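Local coordinates for Rod shape-determining protein (MreC) (Helicobacter pylori, PDB 5LP5), which probably acts as a scaffold for rod-shaped growth, binding penicillin-binding protein 2 to form a core complex of cell wall synthesis, at residues C[109-114]-C[146-151]; C[133-138]-C[229-234]; C[159-164]-C[193-198]; C[208-213]-C[225-230]; C[121-126]-C[139-144]. One frame throughout, in Å; residues are numbered along the deposited sequence.

Contact 1: residues C[109-114]-C[146-151]; sequences THSVSL and NGFLNA
The imidazole of His110 is layered between two small groups: on one face Thr109 OG1 stands 3.3 Å above the ring plane, over its centre, and on the opposite face lies the methyl of Ala151. At the ring edge and in its plane sits a water, 2.5 Å from His110 ND1. The same water donates to the carbonyl of Asn150, with 2.7 Å between its oxygen and Asn150 O, so it bridges the ring to the chain just past the end of strand 144-149. The Phe148 ring offers an edge to this contact, its CD1 lying 3.9 Å from Ser111 OG, a hydroxyl whose own hydrogen bond goes to Asp108. Phe148 also meets the ring of His152, the two planes only about 10° apart. Strands 111-114 and 144-149 are antiparallel neighbours in the first six-stranded beta barrel, and Val112 and Gly147 form a hydrogen-bonded pair there. Val112 N reaches Gly147 O at 2.9 Å and Gly147 N returns to Val112 O at 2.8 Å, both donors lying in the carbonyl planes. Leu149 N to His110 O, 3.0 Å, is different: the donor comes in 40° out of the carbonyl plane, where the strand gives way to loop. Gly147 has no side chain, and the CG2 of Val112 and CD1 of Leu114 lie over its backbone from the same face. The side chains of Val112 and Leu149 cross at about a right angle, with Val112 CG1 4.1 Å from Leu149 CD1. Val184 of the second MreC subunit packs on His110.

Contact 2: residues C[133-138]-C[229-234]; sequences QAIGIA and NAFLSG
Two first torsions set up the packing of Ile135 on Phe231. In Ile135 chi1 is 64°, which puts CG1 in the crowded position between backbone N and carbonyl carbon and turns CG2 out beside the N. In Phe231 the ring swings anti to the backbone N, chi1 171°, and extends from the loop toward strand 134-141. The outcome is a CH-pi contact: Ile135 CG2 lies over one face, 3.9 Å from the centroid of the Phe231 ring and offset toward its rim on the CG side. The stem of the same isoleucine reaches the ring too, with Ile135 CB 3.5 Å from Phe231 CD2. Gly234 O, further along the same loop, occupies the ring edge in plane. Gln133 stretches out, its CG anti to the backbone N, and brings its amide end up to the backbone of 229-231. Val241 of strand 241-246, with which the chain returns to the first barrel, packs on Ile135, and Leu237, later in the loop, on Phe231; the ring is buried. The backbone is tied through Asn150, whose ND2 donates to both Ala134 O and Phe231 O. Chemically, then, the contact is apolar packing of a methyl on an aromatic face, while a single side-chain amide satisfies buried carbonyls from both segments and thereby joins strand to loop.

Contact 3: residues C[159-164]-C[193-198]; sequences VMIGQN and DQVLTS
Three main-chain hydrogen bonds zip strand 159-161 to strand 194-197 in antiparallel fashion. Met160 N to Leu196 O, 2.7 Å, runs nearly along the C=O axis, and Leu196 N returns to Met160 O at 2.9 Å. Past the strand end, Gly162 N still reaches Gln194 O at 2.9 Å; a positive phi of 64° turns the chain away there. On one face of the sheet Ile161 and Val195 lie side by side, pointing the same way, with Ile161 CG1 3.9 Å from Val195 CG2. The other methyl of that valine, CG1, is 3.9 Å from Val159 CB, so Val195 spans Val159 and Ile161, one methyl to each. On the reverse face Met160 runs out extended beyond CG and lays its CE 3.6 Å from Thr197 O, with SD passing over the CA of Ser198. Further out, Ser198 OG is held by Ser158 and by the N of Leu200, Thr197 OG1 by Gly205 and Val208, and Asp193 OD2 by the N of Asn190. Since these are the first and last strands in the order of the second barrel, their pairing closes it; strand 166-172 flanks one and strand 209-218 the other, while Val180 of strand 178-183 meets Val159 and Ile161.

Contact 4: residues C[208-213]-C[225-230]; sequences VFVGEV and AVLKNA
Strands 209-218 and 223-228 form a beta hairpin of the second barrel, and this contact lies at its open end, where the strands part. Glu212 and Lys228 make the hydrogen-bonded pair: Lys228 N reaches Glu212 O at 2.8 Å, nearly along the C=O axis, and Glu212 N reaches Lys228 O at 3.0 Å, in the carbonyl plane. Their side chains leave on the same face. Lys228 starts in the crowded position between N and carbonyl carbon, chi1 62°, which lays its CG 3.6 Å from Glu212 O before the chain runs out extended past Val213 O. Glu212 also extends, but its OE1 stays 5.1 Å from Lys228 NZ, so the opposite charges can attract through space, at most modestly, without touching. On the inner side the contact is hydrocarbon: Val210 CG1 meets Leu227 CD1 obliquely at 3.8 Å, and Val213 CG1 faces the methyl of Ala225. Beyond the last pair the second strand's continuation turns at Asn229, with positive phi, and Ala230 comes back close to the first strand through a CA-H...O contact, its CA 3.3 Å from Val210 O. Asn229 O lies at the edge of the Phe209 ring, 3.6 Å from Phe209 CE2, while the N of Gly211 sits over one face. On the other flank Val210 and Gly211 both oppose Val195, which makes a classic beta bulge. A bulged antiparallel hairpin whose short strand segments run at 114° to each other fits a strand pair bending around a closed barrel, and this family's barrel core belongs to the clan of the PA peptidases.

Contact 5: residues C[121-126]-C[139-144]; sequences EENKIY and VLEKGR
Glu141 to Arg144 form a type I' turn closed by a pair of backbone hydrogen bonds, Glu141 N to Arg144 O at 3.0 Å and Arg144 N to Glu141 O at 2.9 Å, and the loop 121-124 lies alongside the strand that leads into it. Asn123 N donates to Leu140 O at 3.0 Å, in the carbonyl plane. Glu122 then extends past that carbonyl with CG anti to its backbone N, chi1 -162°, so that Glu122 CG comes 3.2 Å from Leu140 O and its carboxylate arrives at the turn. There Glu122 OE2 accepts a weak hydrogen bond from Lys142 N at 3.2 Å, while the ammonium of Lys142 stays well away. The turn links strands 134-141 and 144-149, and strand 125-129 pairs with the first of them, all three within the first barrel. Asn123 crosses Glu141 at about a right angle, its ND2 3.8 Å from Glu141 CG; the carboxylate beyond goes to Arg154 in a salt bridge. Val139 CG1, anti to its backbone N, rests 3.6 Å from Asn123 CA. Tyr126 OH folds back to accept from Glu121 N at 3.0 Å, and Lys124 CG lies over one face of its ring, the ammonium of that lysine pairing with Asp245. Lys136 and Gln139 of the penicillin-binding protein 2 chain pack on Ile125 and Val139, respectively.

Contacts 1 and 5, and the strand of contact 2, belong to the first barrel, whereas contacts 3 and 4 lie together in the second, their centres 9 Å apart and joined by Val195 N to Gly211 O at 2.8 Å. Strand 134-141 serves contact 2 with its first half and contact 5 with its second, and hydrogen-bonds to 146-151 of contact 1. Of the five, contact 2 lies between the barrels: it shares Asn229 and Ala230 with contact 4, and Ala134 N lies 2.9 Å from Phe209 O. Contacts 3 and 5 mark the extremes, about 28 Å between centres. Penicillin-binding protein 2 touches contacts 2 and 5; the second MreC subunit touches contacts 1 and 2.

Contact 1: residues C[109-114]-C[146-151]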
# COMPACT_ATOMS: atom_id res chain seq x y z
N THR C 109 -21.92 29.25 -11.59
CA THR C 109 -20.80 30.11 -11.98
C THR C 109 -19.60 29.35 -12.54
O THR C 109 -18.65 29.94 -13.02
CB THR C 109 -20.25 30.92 -10.77
OG1 THR C 109 -19.74 30.02 -9.77
CG2 THR C 109 -21.32 31.81 -10.16
N HIS C 110 -19.64 28.02 -12.41
CA HIS C 110 -18.51 27.18 -12.79
C HIS C 110 -18.69 26.56 -14.19
O HIS C 110 -17.99 25.58 -14.50
CB HIS C 110 -18.30 26.08 -11.73
CG HIS C 110 -18.35 26.58 -10.32
ND1 HIS C 110 -17.31 27.25 -9.71
CD2 HIS C 110 -19.34 26.53 -9.40
CE1 HIS C 110 -17.66 27.58 -8.48
NE2 HIS C 110 -18.88 27.14 -8.26
N SER C 111 -19.53 27.12 -15.04
CA SER C 111 -19.75 26.58 -16.38
C SER C 111 -19.98 27.71 -17.35
O SER C 111 -20.90 28.53 -17.16
CB SER C 111 -20.94 25.63 -16.40
OG SER C 111 -20.61 24.39 -15.80
N VAL C 112 -19.18 27.77 -18.42
CA VAL C 112 -19.29 28.88 -19.36
C VAL C 112 -19.28 28.47 -20.82
O VAL C 112 -18.67 27.46 -21.20
CB VAL C 112 -18.16 29.91 -19.13
CG1 VAL C 112 -18.20 30.45 -17.72
CG2 VAL C 112 -16.79 29.31 -19.44
N SER C 113 -19.93 29.28 -21.64
CA SER C 113 -19.90 29.12 -23.09
C SER C 113 -18.77 29.97 -23.65
O SER C 113 -18.66 31.15 -23.36
CB SER C 113 -21.22 29.58 -23.73
OG SER C 113 -22.27 28.64 -23.59
N LEU C 114 -17.93 29.34 -24.49
CA LEU C 114 -16.77 29.99 -25.06
C LEU C 114 -16.94 30.22 -26.55
O LEU C 114 -17.58 29.45 -27.25
CB LEU C 114 -15.55 29.12 -24.86
CG LEU C 114 -15.15 28.91 -23.41
CD1 LEU C 114 -14.11 27.80 -23.33
CD2 LEU C 114 -14.58 30.17 -22.80
N ASN C 146 -17.36 24.38 -24.55
CA ASN C 146 -17.80 24.56 -23.18
C ASN C 146 -16.64 24.56 -22.20
O ASN C 146 -15.78 23.68 -22.23
CB ASN C 146 -18.76 23.45 -22.79
CG ASN C 146 -20.03 23.47 -23.58
OD1 ASN C 146 -20.55 24.54 -23.92
ND2 ASN C 146 -20.53 22.28 -23.90
N GLY C 147 -16.64 25.56 -21.32
CA GLY C 147 -15.64 25.64 -20.25
C GLY C 147 -16.20 25.15 -18.93
O GLY C 147 -17.22 25.66 -18.46
N PHE C 148 -15.56 24.14 -18.36
CA PHE C 148 -15.91 23.66 -17.03
C PHE C 148 -14.83 24.05 -16.06
O PHE C 148 -13.73 23.50 -16.08
CB PHE C 148 -16.12 22.15 -17.04
CG PHE C 148 -17.08 21.70 -18.10
CD1 PHE C 148 -18.44 21.93 -17.97
CD2 PHE C 148 -16.63 21.10 -19.25
CE1 PHE C 148 -19.33 21.56 -18.96
CE2 PHE C 148 -17.51 20.72 -20.24
CZ PHE C 148 -18.87 20.95 -20.10
N LEU C 149 -15.14 25.03 -15.23
CA LEU C 149 -14.15 25.71 -14.40
C LEU C 149 -13.82 24.92 -13.14
O LEU C 149 -14.45 23.92 -12.83
CB LEU C 149 -14.65 27.10 -14.04
CG LEU C 149 -15.03 27.98 -15.24
CD1 LEU C 149 -15.55 29.33 -14.78
CD2 LEU C 149 -13.87 28.18 -16.21
N ASN C 150 -12.82 25.40 -12.40
CA ASN C 150 -12.38 24.76 -11.16
C ASN C 150 -13.61 24.56 -10.25
O ASN C 150 -14.41 25.46 -10.03
CB ASN C 150 -11.34 25.59 -10.39
CG ASN C 150 -9.93 25.44 -10.91
OD1 ASN C 150 -9.54 24.39 -11.44
ND2 ASN C 150 -9.12 26.50 -10.72
N ALA C 151 -13.76 23.34 -9.76
CA ALA C 151 -14.85 22.99 -8.84
C ALA C 151 -16.12 22.57 -9.52
O ALA C 151 -17.04 22.13 -8.83
CB ALA C 151 -15.12 24.09 -7.82
O HOH W 1 -15.10 28.00 -10.67

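Contact 2: residues C[133-138]-C[229-234]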
# COMPACT_ATOMS: atom_id res chain seq x y z
N GLN C 133 -2.40 31.07 -14.46
CA GLN C 133 -3.02 30.16 -13.50
C GLN C 133 -4.01 29.20 -14.20
O GLN C 133 -4.61 29.56 -15.19
CB GLN C 133 -3.72 30.97 -12.38
CG GLN C 133 -4.28 30.14 -11.25
CD GLN C 133 -4.80 30.99 -10.07
OE1 GLN C 133 -5.33 30.44 -9.08
NE2 GLN C 133 -4.60 32.31 -10.15
N ALA C 134 -4.17 27.98 -13.68
CA ALA C 134 -5.19 27.07 -14.18
C ALA C 134 -6.55 27.43 -13.59
O ALA C 134 -6.72 27.45 -12.34
CB ALA C 134 -4.82 25.64 -13.84
N ILE C 135 -7.52 27.71 -14.46
CA ILE C 135 -8.92 27.99 -14.05
C ILE C 135 -9.89 26.86 -14.31
O ILE C 135 -10.96 26.83 -13.72
CB ILE C 135 -9.49 29.28 -14.70
CG1 ILE C 135 -9.59 29.15 -16.23
CG2 ILE C 135 -8.64 30.47 -14.31
CD1 ILE C 135 -10.34 30.30 -16.90
N GLY C 136 -9.55 25.93 -15.20
CA GLY C 136 -10.45 24.80 -15.50
C GLY C 136 -10.14 24.15 -16.83
O GLY C 136 -9.02 24.23 -17.31
N ILE C 137 -11.11 23.48 -17.41
CA ILE C 137 -10.90 22.79 -18.67
C ILE C 137 -12.00 23.14 -19.65
O ILE C 137 -13.00 23.74 -19.29
CB ILE C 137 -10.89 21.26 -18.50
CG1 ILE C 137 -12.27 20.75 -18.08
CG2 ILE C 137 -9.83 20.84 -17.49
CD1 ILE C 137 -12.36 19.25 -17.92
N ALA C 138 -11.81 22.72 -20.89
CA ALA C 138 -12.75 23.05 -21.97
C ALA C 138 -12.92 21.89 -22.91
O ALA C 138 -11.94 21.27 -23.30
CB ALA C 138 -12.25 24.29 -22.73
N ASN C 229 -5.82 30.01 -2.38
CA ASN C 229 -5.23 30.80 -3.45
C ASN C 229 -5.40 30.17 -4.83
O ASN C 229 -4.60 30.45 -5.74
CB ASN C 229 -3.75 31.02 -3.22
CG ASN C 229 -3.48 31.98 -2.11
OD1 ASN C 229 -3.92 33.12 -2.18
ND2 ASN C 229 -2.76 31.53 -1.07
N ALA C 230 -6.42 29.32 -5.00
CA ALA C 230 -6.73 28.79 -6.32
C ALA C 230 -7.86 29.60 -6.89
O ALA C 230 -8.62 30.23 -6.14
CB ALA C 230 -7.12 27.33 -6.25
N PHE C 231 -7.99 29.59 -8.21
CA PHE C 231 -9.11 30.25 -8.85
C PHE C 231 -10.41 29.56 -8.50
O PHE C 231 -10.54 28.36 -8.71
CB PHE C 231 -8.97 30.27 -10.38
CG PHE C 231 -10.21 30.75 -11.07
CD1 PHE C 231 -10.51 32.10 -11.10
CD2 PHE C 231 -11.11 29.86 -11.63
CE1 PHE C 231 -11.67 32.55 -11.68
CE2 PHE C 231 -12.27 30.29 -12.20
CZ PHE C 231 -12.54 31.64 -12.26
N LEU C 232 -11.36 30.32 -7.98
CA LEU C 232 -12.77 29.87 -7.87
C LEU C 232 -13.77 30.85 -8.51
O LEU C 232 -14.21 30.64 -9.61
CB LEU C 232 -13.19 29.58 -6.40
CG LEU C 232 -12.61 28.33 -5.73
CD1 LEU C 232 -13.00 28.24 -4.28
CD2 LEU C 232 -13.05 27.08 -6.48
N SER C 233 -14.12 31.90 -7.76
CA SER C 233 -15.30 32.70 -7.99
C SER C 233 -14.84 34.05 -8.50
O SER C 233 -15.63 34.96 -8.46
CB SER C 233 -16.03 32.88 -6.60
OG SER C 233 -17.47 32.80 -6.55
N GLY C 234 -13.60 34.20 -8.97
CA GLY C 234 -13.01 35.54 -9.16
C GLY C 234 -13.10 36.08 -10.58
O GLY C 234 -12.47 35.54 -11.48

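Contact 3: residues C[159-164]-C[193-198]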
# COMPACT_ATOMS: atom_id res chain seq x y z
N VAL C 159 -2.09 17.31 -11.27
CA VAL C 159 -1.23 18.31 -10.64
C VAL C 159 -0.09 17.67 -9.83
O VAL C 159 -0.12 16.46 -9.55
CB VAL C 159 -2.03 19.25 -9.74
CG1 VAL C 159 -3.04 20.02 -10.57
CG2 VAL C 159 -2.69 18.50 -8.59
N MET C 160 0.91 18.47 -9.48
CA MET C 160 2.03 18.03 -8.64
C MET C 160 2.35 19.03 -7.53
O MET C 160 2.29 20.24 -7.73
CB MET C 160 3.29 17.79 -9.49
CG MET C 160 3.77 19.01 -10.28
SD MET C 160 5.04 18.49 -11.43
CE MET C 160 5.49 20.08 -12.13
N ILE C 161 2.70 18.53 -6.37
CA ILE C 161 2.83 19.33 -5.15
C ILE C 161 4.28 19.43 -4.68
O ILE C 161 5.00 18.43 -4.61
CB ILE C 161 1.99 18.73 -4.02
CG1 ILE C 161 0.52 18.70 -4.43
CG2 ILE C 161 2.14 19.53 -2.74
CD1 ILE C 161 -0.40 17.91 -3.51
N GLY C 162 4.70 20.65 -4.35
CA GLY C 162 6.02 20.85 -3.76
C GLY C 162 7.18 20.49 -4.69
O GLY C 162 6.99 20.21 -5.86
N GLN C 163 8.39 20.49 -4.16
CA GLN C 163 9.60 20.26 -4.96
C GLN C 163 9.84 18.81 -5.30
O GLN C 163 10.54 18.51 -6.25
CB GLN C 163 10.85 20.80 -4.28
CG GLN C 163 10.73 22.28 -3.91
CD GLN C 163 11.96 23.14 -4.26
OE1 GLN C 163 11.79 24.29 -4.67
NE2 GLN C 163 13.19 22.58 -4.11
N ASN C 164 9.28 17.89 -4.52
CA ASN C 164 9.32 16.46 -4.86
C ASN C 164 8.19 16.05 -5.81
O ASN C 164 8.02 14.87 -6.11
CB ASN C 164 9.32 15.61 -3.61
CG ASN C 164 10.57 15.84 -2.77
OD1 ASN C 164 10.49 16.05 -1.56
ND2 ASN C 164 11.73 15.82 -3.42
N ASP C 193 2.70 24.60 0.52
CA ASP C 193 3.31 24.06 -0.67
C ASP C 193 2.58 24.50 -1.95
O ASP C 193 1.37 24.34 -2.03
CB ASP C 193 3.26 22.51 -0.66
CG ASP C 193 4.48 21.87 -0.06
OD1 ASP C 193 5.59 22.36 -0.40
OD2 ASP C 193 4.33 20.86 0.69
N GLN C 194 3.35 25.00 -2.92
CA GLN C 194 2.87 25.24 -4.25
C GLN C 194 2.31 23.99 -4.94
O GLN C 194 2.87 22.88 -4.82
CB GLN C 194 3.98 25.81 -5.11
CG GLN C 194 4.23 27.30 -4.90
CD GLN C 194 4.61 27.97 -6.20
OE1 GLN C 194 5.25 27.36 -7.07
NE2 GLN C 194 4.21 29.24 -6.36
N VAL C 195 1.21 24.19 -5.66
CA VAL C 195 0.61 23.14 -6.47
C VAL C 195 0.61 23.58 -7.94
O VAL C 195 0.07 24.63 -8.28
CB VAL C 195 -0.82 22.86 -6.00
CG1 VAL C 195 -1.50 21.83 -6.87
CG2 VAL C 195 -0.80 22.38 -4.56
N LEU C 196 1.22 22.77 -8.80
CA LEU C 196 1.38 23.11 -10.22
C LEU C 196 0.79 22.00 -11.09
O LEU C 196 0.74 20.85 -10.67
CB LEU C 196 2.85 23.22 -10.58
CG LEU C 196 3.65 24.20 -9.74
CD1 LEU C 196 5.17 24.01 -9.88
CD2 LEU C 196 3.19 25.61 -10.07
N THR C 197 0.41 22.34 -12.32
CA THR C 197 -0.03 21.31 -13.24
C THR C 197 1.15 20.36 -13.51
O THR C 197 2.29 20.80 -13.66
CB THR C 197 -0.51 21.91 -14.56
OG1 THR C 197 0.55 22.64 -15.18
CG2 THR C 197 -1.67 22.83 -14.35
N SER C 198 0.87 19.07 -13.56
CA SER C 198 1.94 18.06 -13.70
C SER C 198 2.37 17.92 -15.15
O SER C 198 3.48 17.52 -15.44
CB SER C 198 1.46 16.69 -13.22
OG SER C 198 0.78 16.02 -14.26

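Contact 4: residues C[208-213]-C[225-230]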
# COMPACT_ATOMS: atom_id res chain seq x y z
N VAL C 208 2.25 25.10 -14.60
CA VAL C 208 1.28 26.18 -14.50
C VAL C 208 0.75 26.21 -13.09
O VAL C 208 0.51 25.16 -12.51
CB VAL C 208 0.13 26.00 -15.48
CG1 VAL C 208 -0.88 27.11 -15.34
CG2 VAL C 208 0.65 25.97 -16.90
N PHE C 209 0.57 27.40 -12.53
CA PHE C 209 0.19 27.55 -11.12
C PHE C 209 -1.28 27.18 -10.90
O PHE C 209 -2.15 27.53 -11.68
CB PHE C 209 0.43 28.96 -10.61
CG PHE C 209 0.05 29.19 -9.18
CD1 PHE C 209 0.90 28.82 -8.16
CD2 PHE C 209 -1.15 29.80 -8.84
CE1 PHE C 209 0.56 29.04 -6.81
CE2 PHE C 209 -1.51 30.01 -7.51
CZ PHE C 209 -0.64 29.63 -6.49
N VAL C 210 -1.54 26.46 -9.82
CA VAL C 210 -2.90 26.08 -9.47
C VAL C 210 -3.31 26.70 -8.14
O VAL C 210 -4.35 27.37 -8.08
CB VAL C 210 -3.05 24.56 -9.38
CG1 VAL C 210 -4.45 24.19 -8.95
CG2 VAL C 210 -2.79 23.96 -10.75
N GLY C 211 -2.51 26.45 -7.10
CA GLY C 211 -2.83 26.93 -5.74
C GLY C 211 -1.83 26.48 -4.70
O GLY C 211 -0.72 26.10 -5.04
N GLU C 212 -2.22 26.53 -3.44
CA GLU C 212 -1.34 26.16 -2.32
C GLU C 212 -2.09 25.29 -1.34
O GLU C 212 -3.29 25.47 -1.13
CB GLU C 212 -0.84 27.42 -1.58
CG GLU C 212 -0.01 28.35 -2.44
CD GLU C 212 0.32 29.69 -1.81
OE1 GLU C 212 0.30 29.79 -0.54
OE2 GLU C 212 0.61 30.61 -2.63
N VAL C 213 -1.39 24.36 -0.71
CA VAL C 213 -2.03 23.43 0.21
C VAL C 213 -2.46 24.16 1.47
O VAL C 213 -1.65 24.82 2.10
CB VAL C 213 -1.10 22.27 0.57
CG1 VAL C 213 -1.77 21.32 1.57
CG2 VAL C 213 -0.70 21.53 -0.70
N ALA C 225 -5.65 17.00 -0.39
CA ALA C 225 -5.18 18.32 -0.02
C ALA C 225 -6.16 19.34 -0.49
O ALA C 225 -6.48 19.41 -1.68
CB ALA C 225 -3.81 18.60 -0.64
N VAL C 226 -6.66 20.14 0.43
CA VAL C 226 -7.55 21.23 0.08
C VAL C 226 -6.70 22.43 -0.22
O VAL C 226 -5.77 22.72 0.53
CB VAL C 226 -8.50 21.57 1.24
CG1 VAL C 226 -9.44 22.71 0.84
CG2 VAL C 226 -9.29 20.33 1.64
N LEU C 227 -7.02 23.14 -1.30
CA LEU C 227 -6.18 24.26 -1.75
C LEU C 227 -6.72 25.59 -1.31
O LEU C 227 -7.90 25.73 -1.10
CB LEU C 227 -6.05 24.27 -3.28
CG LEU C 227 -5.57 22.97 -3.88
CD1 LEU C 227 -5.30 23.17 -5.36
CD2 LEU C 227 -4.30 22.49 -3.22
N LYS C 228 -5.84 26.56 -1.22
CA LYS C 228 -6.21 27.96 -1.08
C LYS C 228 -5.47 28.74 -2.18
O LYS C 228 -4.61 28.18 -2.85
CB LYS C 228 -5.83 28.46 0.31
CG LYS C 228 -4.34 28.40 0.61
CD LYS C 228 -3.99 28.88 2.01
CE LYS C 228 -2.62 28.35 2.43
NZ LYS C 228 -2.20 28.75 3.82
N ASN C 229 -5.82 30.01 -2.38
CA ASN C 229 -5.23 30.80 -3.45
C ASN C 229 -5.40 30.17 -4.83
O ASN C 229 -4.60 30.45 -5.74
CB ASN C 229 -3.75 31.02 -3.22
CG ASN C 229 -3.48 31.98 -2.11
OD1 ASN C 229 -3.92 33.12 -2.18
ND2 ASN C 229 -2.76 31.53 -1.07
N ALA C 230 -6.42 29.32 -5.00
CA ALA C 230 -6.73 28.79 -6.32
C ALA C 230 -7.86 29.60 -6.89
O ALA C 230 -8.62 30.23 -6.14
CB ALA C 230 -7.12 27.33 -6.25

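Contact 5: residues C[121-126]-C[139-144]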
# COMPACT_ATOMS: atom_id res chain seq x y z
N GLU C 121 -10.38 19.50 -31.89
CA GLU C 121 -10.94 18.17 -31.91
C GLU C 121 -12.08 18.08 -30.91
O GLU C 121 -12.02 18.64 -29.79
CB GLU C 121 -9.91 17.12 -31.50
CG GLU C 121 -8.67 16.99 -32.34
CD GLU C 121 -7.76 15.93 -31.77
OE1 GLU C 121 -8.25 15.10 -30.95
OE2 GLU C 121 -6.57 15.93 -32.12
N GLU C 122 -13.10 17.32 -31.29
CA GLU C 122 -14.25 17.15 -30.47
C GLU C 122 -13.92 16.15 -29.37
O GLU C 122 -13.23 15.17 -29.60
CB GLU C 122 -15.45 16.70 -31.31
CG GLU C 122 -16.79 16.93 -30.61
CD GLU C 122 -17.97 16.85 -31.53
OE1 GLU C 122 -17.89 17.37 -32.66
OE2 GLU C 122 -18.99 16.27 -31.08
N ASN C 123 -14.40 16.44 -28.17
CA ASN C 123 -14.22 15.58 -27.01
C ASN C 123 -12.80 15.54 -26.46
O ASN C 123 -12.57 14.92 -25.42
CB ASN C 123 -14.72 14.17 -27.27
CG ASN C 123 -16.15 14.16 -27.74
OD1 ASN C 123 -16.42 13.79 -28.88
ND2 ASN C 123 -17.08 14.59 -26.86
N LYS C 124 -11.85 16.19 -27.12
CA LYS C 124 -10.54 16.33 -26.52
C LYS C 124 -10.67 17.33 -25.39
O LYS C 124 -11.36 18.34 -25.54
CB LYS C 124 -9.52 16.84 -27.53
CG LYS C 124 -8.10 16.82 -26.99
CD LYS C 124 -7.12 17.44 -27.97
CE LYS C 124 -5.75 17.57 -27.32
NZ LYS C 124 -4.75 18.14 -28.21
N ILE C 125 -10.03 17.03 -24.27
CA ILE C 125 -10.09 17.90 -23.11
C ILE C 125 -8.92 18.89 -23.11
O ILE C 125 -7.76 18.49 -23.01
CB ILE C 125 -10.03 17.10 -21.81
CG1 ILE C 125 -11.19 16.11 -21.73
CG2 ILE C 125 -10.05 18.02 -20.62
CD1 ILE C 125 -10.91 14.95 -20.81
N TYR C 126 -9.25 20.17 -23.20
CA TYR C 126 -8.26 21.25 -23.22
C TYR C 126 -8.19 21.91 -21.86
O TYR C 126 -9.12 21.84 -21.09
CB TYR C 126 -8.64 22.29 -24.28
CG TYR C 126 -8.64 21.75 -25.69
CD1 TYR C 126 -7.46 21.60 -26.40
CD2 TYR C 126 -9.82 21.36 -26.31
CE1 TYR C 126 -7.45 21.09 -27.69
CE2 TYR C 126 -9.82 20.86 -27.60
CZ TYR C 126 -8.64 20.72 -28.29
OH TYR C 126 -8.60 20.21 -29.57
N VAL C 139 -14.15 21.61 -23.29
CA VAL C 139 -14.43 20.54 -24.25
C VAL C 139 -15.35 21.00 -25.36
O VAL C 139 -16.35 21.69 -25.11
CB VAL C 139 -15.09 19.31 -23.59
CG1 VAL C 139 -14.99 18.12 -24.53
CG2 VAL C 139 -14.46 19.01 -22.24
N LEU C 140 -15.03 20.59 -26.59
CA LEU C 140 -15.92 20.83 -27.72
C LEU C 140 -16.90 19.68 -27.81
O LEU C 140 -16.48 18.53 -27.86
CB LEU C 140 -15.11 20.96 -29.01
CG LEU C 140 -15.89 21.14 -30.30
CD1 LEU C 140 -16.65 22.44 -30.29
CD2 LEU C 140 -14.94 21.08 -31.50
N GLU C 141 -18.19 19.97 -27.80
CA GLU C 141 -19.23 18.94 -27.93
C GLU C 141 -20.33 19.50 -28.81
O GLU C 141 -20.83 20.60 -28.57
CB GLU C 141 -19.83 18.54 -26.59
CG GLU C 141 -18.91 17.73 -25.68
CD GLU C 141 -19.37 17.70 -24.22
OE1 GLU C 141 -19.99 18.68 -23.74
OE2 GLU C 141 -19.09 16.69 -23.54
N LYS C 142 -20.70 18.73 -29.84
CA LYS C 142 -21.70 19.14 -30.81
C LYS C 142 -21.55 20.60 -31.17
O LYS C 142 -22.48 21.37 -31.02
CB LYS C 142 -23.09 18.86 -30.27
CG LYS C 142 -23.46 17.39 -30.36
CD LYS C 142 -24.89 17.11 -29.90
CE LYS C 142 -25.16 15.61 -29.80
NZ LYS C 142 -24.47 15.01 -28.61
N GLY C 143 -20.36 20.96 -31.61
CA GLY C 143 -20.15 22.30 -32.15
C GLY C 143 -20.10 23.44 -31.15
O GLY C 143 -19.93 24.57 -31.56
N ARG C 144 -20.22 23.14 -29.86
CA ARG C 144 -20.17 24.18 -28.80
C ARG C 144 -18.97 24.01 -27.89
O ARG C 144 -18.67 22.93 -27.40
CB ARG C 144 -21.43 24.11 -27.94
CG ARG C 144 -22.69 24.26 -28.75
CD ARG C 144 -23.94 24.23 -27.91
NE ARG C 144 -25.09 24.54 -28.76
CZ ARG C 144 -25.49 25.77 -29.07
NH1 ARG C 144 -24.85 26.84 -28.60
NH2 ARG C 144 -26.55 25.94 -29.86